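Wsv230 (Shrimp white spot syndrome virus, PDB 2GJ2) is a nonstructural viral protein with a ferredoxin fold that binds metal ions, though its exact role is not established. Local coordinates at residues Thr6-Ala11 / Gly53-Leu58. Sequence-based numbering, arbitrary orientation.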
loop_
_atom_site.group_PDB
_atom_site.type_symbol
_atom_site.label_atom_id
_atom_site.label_comp_id
_atom_site.label_asym_id
_atom_site.label_seq_id
_atom_site.Cartn_x
_atom_site.Cartn_y
_atom_site.Cartn_z
ATOM N N THR A 6 14.948 2.290 -20.584
ATOM C CA THR A 6 14.674 1.676 -19.290
ATOM C C THR A 6 13.847 2.638 -18.446
ATOM O O THR A 6 14.171 3.828 -18.346
ATOM C CB THR A 6 15.980 1.341 -18.520
ATOM O OG1 THR A 6 16.648 0.250 -19.162
ATOM C CG2 THR A 6 15.675 0.953 -17.071
ATOM N N PHE A 7 12.769 2.118 -17.863
ATOM C CA PHE A 7 11.897 2.916 -16.999
ATOM C C PHE A 7 12.098 2.504 -15.549
ATOM O O PHE A 7 12.158 1.310 -15.236
ATOM C CB PHE A 7 10.420 2.721 -17.350
ATOM C CG PHE A 7 9.474 3.330 -16.336
ATOM C CD1 PHE A 7 9.209 4.699 -16.344
ATOM C CD2 PHE A 7 8.900 2.546 -15.337
ATOM C CE1 PHE A 7 8.392 5.280 -15.373
ATOM C CE2 PHE A 7 8.087 3.118 -14.366
ATOM C CZ PHE A 7 7.836 4.495 -14.386
ATOM N N GLN A 8 12.193 3.496 -14.671
ATOM C CA GLN A 8 12.374 3.232 -13.252
ATOM C C GLN A 8 11.735 4.273 -12.353
ATOM O O GLN A 8 11.838 5.492 -12.589
ATOM C CB GLN A 8 13.854 3.138 -12.893
ATOM C CG GLN A 8 14.502 1.817 -13.255
ATOM C CD GLN A 8 15.864 1.635 -12.605
ATOM O OE1 GLN A 8 16.519 0.607 -12.792
ATOM N NE2 GLN A 8 16.296 2.633 -11.834
ATOM N N THR A 9 11.084 3.770 -11.307
ATOM C CA THR A 9 10.434 4.607 -10.314
ATOM C C THR A 9 10.603 3.949 -8.958
ATOM O O THR A 9 10.476 2.740 -8.828
ATOM C CB THR A 9 8.927 4.780 -10.619
ATOM O OG1 THR A 9 8.312 5.579 -9.599
ATOM C CG2 THR A 9 8.242 3.428 -10.692
ATOM N N ASP A 10 10.916 4.754 -7.957
ATOM C CA ASP A 10 11.077 4.259 -6.604
ATOM C C ASP A 10 9.772 4.486 -5.861
ATOM O O ASP A 10 9.584 3.986 -4.747
ATOM C CB ASP A 10 12.192 5.018 -5.892
ATOM C CG ASP A 10 13.557 4.586 -6.337
ATOM O OD1 ASP A 10 13.955 3.452 -5.999
ATOM O OD2 ASP A 10 14.231 5.379 -7.028
ATOM N N ALA A 11 8.875 5.247 -6.477
ATOM C CA ALA A 11 7.606 5.543 -5.851
ATOM C C ALA A 11 6.397 4.815 -6.467
ATOM O O ALA A 11 6.468 4.252 -7.570
ATOM C CB ALA A 11 7.376 7.012 -5.892
ATOM N N GLY A 53 11.393 0.262 0.110
ATOM C CA GLY A 53 12.768 -0.009 -0.288
ATOM C C GLY A 53 13.001 -0.623 -1.661
ATOM O O GLY A 53 14.145 -0.889 -2.046
ATOM N N SER A 54 11.922 -0.834 -2.410
ATOM C CA SER A 54 12.008 -1.435 -3.734
ATOM C C SER A 54 12.000 -0.456 -4.892
ATOM O O SER A 54 11.501 0.667 -4.788
ATOM C CB SER A 54 10.864 -2.410 -3.925
ATOM O OG SER A 54 10.959 -3.451 -2.981
ATOM N N THR A 55 12.565 -0.909 -6.003
ATOM C CA THR A 55 12.628 -0.125 -7.220
ATOM C C THR A 55 11.900 -0.903 -8.326
ATOM O O THR A 55 12.185 -2.080 -8.557
ATOM C CB THR A 55 14.107 0.128 -7.633
ATOM O OG1 THR A 55 14.616 1.276 -6.943
ATOM C CG2 THR A 55 14.223 0.343 -9.123
ATOM N N PHE A 56 10.944 -0.257 -8.984
ATOM C CA PHE A 56 10.221 -0.907 -10.071
ATOM C C PHE A 56 10.980 -0.638 -11.370
ATOM O O PHE A 56 11.208 0.523 -11.722
ATOM C CB PHE A 56 8.813 -0.352 -10.192
ATOM C CG PHE A 56 8.045 -0.938 -11.326
ATOM C CD1 PHE A 56 7.469 -2.200 -11.208
ATOM C CD2 PHE A 56 7.937 -0.244 -12.542
ATOM C CE1 PHE A 56 6.790 -2.777 -12.285
ATOM C CE2 PHE A 56 7.261 -0.805 -13.630
ATOM C CZ PHE A 56 6.686 -2.077 -13.506
ATOM N N VAL A 57 11.360 -1.710 -12.076
ATOM C CA VAL A 57 12.135 -1.599 -13.321
ATOM C C VAL A 57 11.601 -2.377 -14.520
ATOM O O VAL A 57 11.406 -3.587 -14.443
ATOM C CB VAL A 57 13.597 -2.078 -13.124
ATOM C CG1 VAL A 57 14.352 -1.143 -12.224
ATOM C CG2 VAL A 57 13.598 -3.465 -12.528
ATOM N N LEU A 58 11.399 -1.661 -15.627
ATOM C CA LEU A 58 10.935 -2.228 -16.899
ATOM C C LEU A 58 12.085 -1.956 -17.864
ATOM O O LEU A 58 12.312 -0.809 -18.272
ATOM C CB LEU A 58 9.681 -1.505 -17.407
ATOM C CG LEU A 58 8.331 -1.727 -16.725
ATOM C CD1 LEU A 58 7.359 -0.652 -17.182
ATOM C CD2 LEU A 58 7.791 -3.104 -17.054
#
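The F7 and F56 rings meet edge to edge: CD2 of F56 lies in the plane of the F7 ring, 3.8 Å from F7 CE2, and CE2 of F7 lies near the plane of the F56 ring. Both phenylalanines hold CG anti to the backbone N, and the two side chains cross at about a right angle. L58 runs alongside F7 and brings its CD1 obliquely to F7 CD2 (4.0 Å), while the T9 methyl, CG2, comes obliquely to the F56 ring and rests 3.9 Å from F56 CB. These four side chains share one face of a two-stranded antiparallel ribbon, 7-9 against 56-58. F13 and F30 meet the F56 ring from elsewhere in the chain, and F7 touches I76 of strand 75-78, so this face packs against the body of the ferredoxin fold. On the other face Q8, extended beyond CG, lies beside V57.

Four backbone bonds join the strands. F7 N donates to L58 O (3.0 Å) almost straight, at 174°, and L58 N returns a bond to F7 O; T9 and F56 exchange the second pair, F56 N reaching T9 O nearly along its C=O axis. Where strand 7-9 has ended and 56-58 is about to begin, T55 OG1 donates to D10 OD1 in a very short bond of 2.5 Å, arriving above the carboxylate plane. T9 OG1, anti to its own N, turns to A11 O (3.0 Å). D10 O accepts from Q52 NE2 of the second subunit. The chemistry thus divides: F7, T9, F56 and L58 pack toward the fold, Q8 and V57 lie on the exposed face, and the T55 hydroxyl would tend to stabilise the D10 carboxylate in its charged form.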